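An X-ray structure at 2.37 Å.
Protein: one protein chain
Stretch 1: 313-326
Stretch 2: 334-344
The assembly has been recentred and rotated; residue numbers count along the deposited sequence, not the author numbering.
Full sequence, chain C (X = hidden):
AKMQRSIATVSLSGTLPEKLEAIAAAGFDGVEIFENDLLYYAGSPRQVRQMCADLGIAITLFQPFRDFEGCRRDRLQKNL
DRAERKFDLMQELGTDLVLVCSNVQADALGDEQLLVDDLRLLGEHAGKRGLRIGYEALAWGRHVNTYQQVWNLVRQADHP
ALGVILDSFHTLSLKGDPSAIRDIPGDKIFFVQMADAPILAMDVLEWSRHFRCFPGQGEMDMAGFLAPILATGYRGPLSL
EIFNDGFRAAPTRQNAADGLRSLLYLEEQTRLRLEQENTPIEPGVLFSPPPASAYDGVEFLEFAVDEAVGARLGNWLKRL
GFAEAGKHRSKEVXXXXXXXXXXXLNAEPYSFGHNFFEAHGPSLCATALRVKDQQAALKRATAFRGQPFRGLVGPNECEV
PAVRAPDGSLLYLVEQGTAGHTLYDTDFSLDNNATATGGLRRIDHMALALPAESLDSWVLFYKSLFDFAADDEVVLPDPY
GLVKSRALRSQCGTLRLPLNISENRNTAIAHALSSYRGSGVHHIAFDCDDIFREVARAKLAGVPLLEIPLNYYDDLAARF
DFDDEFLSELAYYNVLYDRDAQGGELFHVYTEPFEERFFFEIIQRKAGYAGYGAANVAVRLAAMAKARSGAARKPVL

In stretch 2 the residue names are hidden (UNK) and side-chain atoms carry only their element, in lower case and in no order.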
# COMPACT_ATOMS: atom_id res chain seq x y z
N LEU C 313 29.85 -10.88 3.68
CA LEU C 313 28.85 -11.89 4.01
C LEU C 313 29.47 -13.28 4.08
O LEU C 313 29.09 -14.09 4.94
CB LEU C 313 27.71 -11.85 2.99
CG LEU C 313 26.54 -12.79 3.26
CD1 LEU C 313 25.95 -12.52 4.64
CD2 LEU C 313 25.47 -12.64 2.18
N GLY C 314 30.42 -13.57 3.19
CA GLY C 314 31.12 -14.83 3.26
C GLY C 314 31.88 -15.01 4.55
O GLY C 314 31.93 -16.11 5.10
N ASN C 315 32.46 -13.93 5.07
CA ASN C 315 33.16 -14.00 6.36
C ASN C 315 32.19 -14.39 7.47
O ASN C 315 32.50 -15.25 8.31
CB ASN C 315 33.84 -12.67 6.68
CG ASN C 315 35.03 -12.38 5.79
OD1 ASN C 315 35.55 -13.27 5.12
ND2 ASN C 315 35.48 -11.14 5.79
N TRP C 316 31.02 -13.75 7.51
CA TRP C 316 29.98 -14.12 8.46
C TRP C 316 29.69 -15.61 8.37
O TRP C 316 29.54 -16.28 9.39
CB TRP C 316 28.72 -13.30 8.18
CG TRP C 316 28.68 -11.99 8.90
CD1 TRP C 316 29.57 -10.96 8.76
CD2 TRP C 316 27.68 -11.55 9.82
NE1 TRP C 316 29.20 -9.91 9.56
CE2 TRP C 316 28.04 -10.24 10.22
CE3 TRP C 316 26.53 -12.12 10.35
CZ2 TRP C 316 27.29 -9.51 11.13
CZ3 TRP C 316 25.78 -11.39 11.26
CH2 TRP C 316 26.16 -10.10 11.63
N LEU C 317 29.62 -16.14 7.15
CA LEU C 317 29.27 -17.54 7.00
C LEU C 317 30.41 -18.49 7.39
O LEU C 317 30.15 -19.55 7.98
CB LEU C 317 28.78 -17.80 5.57
CG LEU C 317 27.50 -17.03 5.18
CD1 LEU C 317 27.28 -17.02 3.66
CD2 LEU C 317 26.25 -17.55 5.89
N LYS C 318 31.66 -18.20 7.09
CA LYS C 318 32.70 -19.06 7.71
C LYS C 318 32.75 -18.93 9.24
O LYS C 318 32.91 -19.95 9.93
CB LYS C 318 34.02 -18.93 6.96
CG LYS C 318 34.28 -17.59 6.37
CD LYS C 318 35.32 -17.52 5.25
CE LYS C 318 35.55 -16.18 4.64
NZ LYS C 318 36.57 -15.45 5.32
N ARG C 319 32.59 -17.72 9.81
CA ARG C 319 32.53 -17.69 11.27
C ARG C 319 31.34 -18.50 11.80
O ARG C 319 31.43 -19.07 12.90
CB ARG C 319 32.47 -16.26 11.77
CG ARG C 319 33.63 -15.44 11.28
CD ARG C 319 33.55 -14.01 11.75
NE ARG C 319 34.78 -13.28 11.47
CZ ARG C 319 34.89 -12.34 10.54
NH1 ARG C 319 33.84 -12.01 9.80
NH2 ARG C 319 36.04 -11.71 10.36
N LEU C 320 30.24 -18.59 11.05
CA LEU C 320 29.12 -19.45 11.42
C LEU C 320 29.34 -20.91 11.06
O LEU C 320 28.43 -21.73 11.24
CB LEU C 320 27.83 -18.94 10.77
CG LEU C 320 27.18 -17.75 11.47
CD1 LEU C 320 26.21 -17.03 10.53
CD2 LEU C 320 26.46 -18.22 12.74
N GLY C 321 30.52 -21.27 10.56
CA GLY C 321 30.88 -22.65 10.34
C GLY C 321 30.82 -23.14 8.91
O GLY C 321 31.03 -24.33 8.67
N PHE C 322 30.54 -22.26 7.95
CA PHE C 322 30.44 -22.68 6.56
C PHE C 322 31.82 -22.79 5.93
O PHE C 322 32.73 -22.01 6.24
CB PHE C 322 29.57 -21.70 5.76
CG PHE C 322 28.11 -21.79 6.08
CD1 PHE C 322 27.58 -21.09 7.15
CD2 PHE C 322 27.26 -22.57 5.31
CE1 PHE C 322 26.23 -21.17 7.45
CE2 PHE C 322 25.92 -22.65 5.60
CZ PHE C 322 25.40 -21.96 6.67
N ALA C 323 31.98 -23.77 5.05
CA ALA C 323 33.22 -23.97 4.30
C ALA C 323 33.08 -23.38 2.91
O ALA C 323 32.00 -23.41 2.31
CB ALA C 323 33.57 -25.45 4.20
N GLU C 324 34.17 -22.82 2.40
CA GLU C 324 34.22 -22.35 1.02
C GLU C 324 34.25 -23.57 0.10
O GLU C 324 35.30 -24.16 -0.14
CB GLU C 324 35.44 -21.47 0.79
CG GLU C 324 35.50 -20.24 1.66
CD GLU C 324 36.61 -19.29 1.25
OE1 GLU C 324 36.40 -18.50 0.31
OE2 GLU C 324 37.69 -19.33 1.88
N ALA C 325 33.09 -23.95 -0.42
CA ALA C 325 33.01 -25.17 -1.21
C ALA C 325 33.55 -25.00 -2.62
O ALA C 325 33.73 -26.00 -3.32
CB ALA C 325 31.57 -25.67 -1.27
N GLY C 326 33.85 -23.77 -3.04
CA GLY C 326 34.39 -23.56 -4.37
C GLY C 326 33.81 -22.36 -5.09
O GLY C 326 32.79 -21.80 -4.66
N UNK C 334 30.32 -17.54 -5.53
CA UNK C 334 30.92 -18.36 -4.50
C UNK C 334 29.88 -19.27 -3.86
O UNK C 334 28.75 -18.85 -3.61
c UNK C 334 31.58 -17.49 -3.42
n UNK C 334 35.04 -17.41 -4.74
c UNK C 334 32.86 -16.83 -3.87
c UNK C 334 34.00 -17.82 -4.02
o UNK C 334 33.95 -18.93 -3.49
N UNK C 335 30.27 -20.51 -3.62
CA UNK C 335 29.42 -21.50 -2.97
C UNK C 335 29.98 -21.80 -1.59
O UNK C 335 31.17 -22.09 -1.44
c UNK C 335 28.69 -25.19 -4.04
c UNK C 335 28.58 -23.95 -3.17
c UNK C 335 27.12 -23.57 -2.96
c UNK C 335 29.34 -22.78 -3.80
N UNK C 336 29.11 -21.73 -0.57
CA UNK C 336 29.48 -22.10 0.78
C UNK C 336 28.54 -23.18 1.27
O UNK C 336 27.36 -23.22 0.91
c UNK C 336 30.60 -19.89 1.65
c UNK C 336 29.46 -20.91 1.76
c UNK C 336 30.88 -19.21 2.99
c UNK C 336 30.37 -18.90 0.52
N UNK C 337 29.07 -24.08 2.11
CA UNK C 337 28.38 -25.31 2.43
C UNK C 337 28.59 -25.66 3.90
O UNK C 337 29.68 -25.44 4.44
n UNK C 337 27.54 -29.00 -0.64
c UNK C 337 28.01 -27.64 1.37
c UNK C 337 27.78 -29.47 -1.86
c UNK C 337 28.58 -28.52 0.27
n UNK C 337 26.78 -29.88 -2.63
c UNK C 337 28.89 -26.43 1.52
n UNK C 337 29.02 -29.51 -2.33
N UNK C 338 27.55 -26.20 4.53
CA UNK C 338 27.65 -26.74 5.88
C UNK C 338 26.48 -27.67 6.11
O UNK C 338 25.33 -27.24 6.05
n UNK C 338 27.78 -23.80 8.94
c UNK C 338 27.66 -25.63 6.93
o UNK C 338 27.96 -25.31 10.59
c UNK C 338 27.71 -26.15 8.36
c UNK C 338 27.83 -25.04 9.39
N UNK C 339 26.78 -28.94 6.38
CA UNK C 339 25.72 -29.92 6.55
C UNK C 339 24.90 -30.05 5.28
O UNK C 339 25.43 -30.34 4.19
N UNK C 340 23.59 -29.81 5.38
CA UNK C 340 22.70 -29.84 4.24
C UNK C 340 22.33 -28.43 3.79
O UNK C 340 21.41 -28.26 2.98
o UNK C 340 19.48 -30.17 3.36
c UNK C 340 20.51 -30.87 3.44
o UNK C 340 20.80 -31.76 2.61
c UNK C 340 21.45 -30.66 4.60
N UNK C 341 23.08 -27.42 4.24
CA UNK C 341 22.85 -26.03 3.88
C UNK C 341 23.82 -25.65 2.77
O UNK C 341 25.04 -25.79 2.92
c UNK C 341 23.02 -25.10 5.09
c UNK C 341 22.85 -25.19 7.64
c UNK C 341 22.52 -23.71 4.77
c UNK C 341 22.29 -25.67 6.31
N UNK C 342 23.27 -25.17 1.65
CA UNK C 342 24.06 -24.63 0.55
C UNK C 342 23.69 -23.17 0.35
O UNK C 342 22.51 -22.83 0.27
o UNK C 342 25.37 -27.22 -0.50
c UNK C 342 23.81 -25.43 -0.74
n UNK C 342 23.20 -27.76 -0.59
c UNK C 342 24.19 -26.89 -0.60
N UNK C 343 24.70 -22.30 0.30
CA UNK C 343 24.50 -20.87 0.14
C UNK C 343 25.35 -20.38 -1.02
O UNK C 343 26.56 -20.63 -1.05
c UNK C 343 24.83 -20.10 1.43
c UNK C 343 24.13 -19.82 3.86
c UNK C 343 23.83 -20.46 2.53
c UNK C 343 24.81 -18.60 1.18
N UNK C 344 24.72 -19.70 -1.97
CA UNK C 344 25.39 -19.21 -3.17
C UNK C 344 25.50 -17.69 -3.06
O UNK C 344 24.49 -16.99 -2.92
c UNK C 344 24.41 -21.13 -4.49
c UNK C 344 25.29 -19.07 -5.68
c UNK C 344 24.61 -19.61 -4.43

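Position 334 carries three carbons, the third bearing one oxygen and one nitrogen, beside Gly326: a glutamine, Gln334. The site is partly exposed, where a polar group is easily accommodated.

Position 335 has four carbons forked at the second, against Ala325, so it is leucine. Leu335 CG lies 3.9 Å from Ala325 CB, and the buried side chain is suitably apolar. Its backbone bonds twice: Ala325 N donates to Leu335 O at 2.9 Å, and Leu335 N to Gly326 O at 3.0 Å.

Position 336 has the same four carbons and fork, but its side chain leaves the other face of the strand, the one shared with Glu324, and meets Gly314, Leu317 and Phe322: again leucine. Leu336 CD2 sits 3.6 Å from Leu317 CB and 3.9 Å from both Phe322 CB and Gly314 O; this methyl reaches the helix.

At 337, three carbons, a nitrogen, and a carbon with two more nitrogens, the chain's base against Ala325, spell arginine. Arg337 CB packs 3.9 Å from Ala325 CB, while NE makes a weak bond to the side chain of position 342; such a residue suits a partly exposed place.

Position 338 has three carbons, the third carrying oxygen and nitrogen, extended past Phe322 to Leu320: glutamine. Its length carries an amide donor to the helix end, Gln338 NE2 to Leu320 O at 3.2 Å, while Gln338 CB covers the Phe322 ring face, 3.9 Å from its centroid, in a CH-pi contact. OE1 is satisfied elsewhere in the structure.

Position 339 has no side-chain atoms: Gly339, whose positive phi favours glycine in the type II' turn. Position 340, two carbons, the second bearing two oxygens, touches nothing on stretch 1: Asp340, its charge suiting a partly exposed turn.

Position 341 has four carbons forked at the first, one arm longer, at the Phe322 ring edge: isoleucine. Ile341 CG2 lies 3.7 Å from Phe322 CE2. Position 342, two carbons ending in oxygen and nitrogen, points away: Asn342, whose OD1 accepts Arg337's weak bond.

Position 343 has four carbons forked at the first, the long arm ending against Leu317 and Phe322: isoleucine. Ile343 CD1 lies 3.7 Å from Leu317 CD2 and 3.8 Å from Phe322 CZ; branched apolar chains suit both buried isoleucine sites. Position 344, one carbon carrying two, points away: Val344, apolar as its burial suits.

The contact combines antiparallel strand pairing, including Ala323 N to Arg337 O at 2.9 Å and Arg337 N to Ala323 O at 3.0 Å, with an apolar cluster of Leu317, Phe322, Leu336, Ile341 and Ile343. Gln338 ties the turn after the helix to the hairpin.

Stretch 2 (334-344) QLLRQGDINIV
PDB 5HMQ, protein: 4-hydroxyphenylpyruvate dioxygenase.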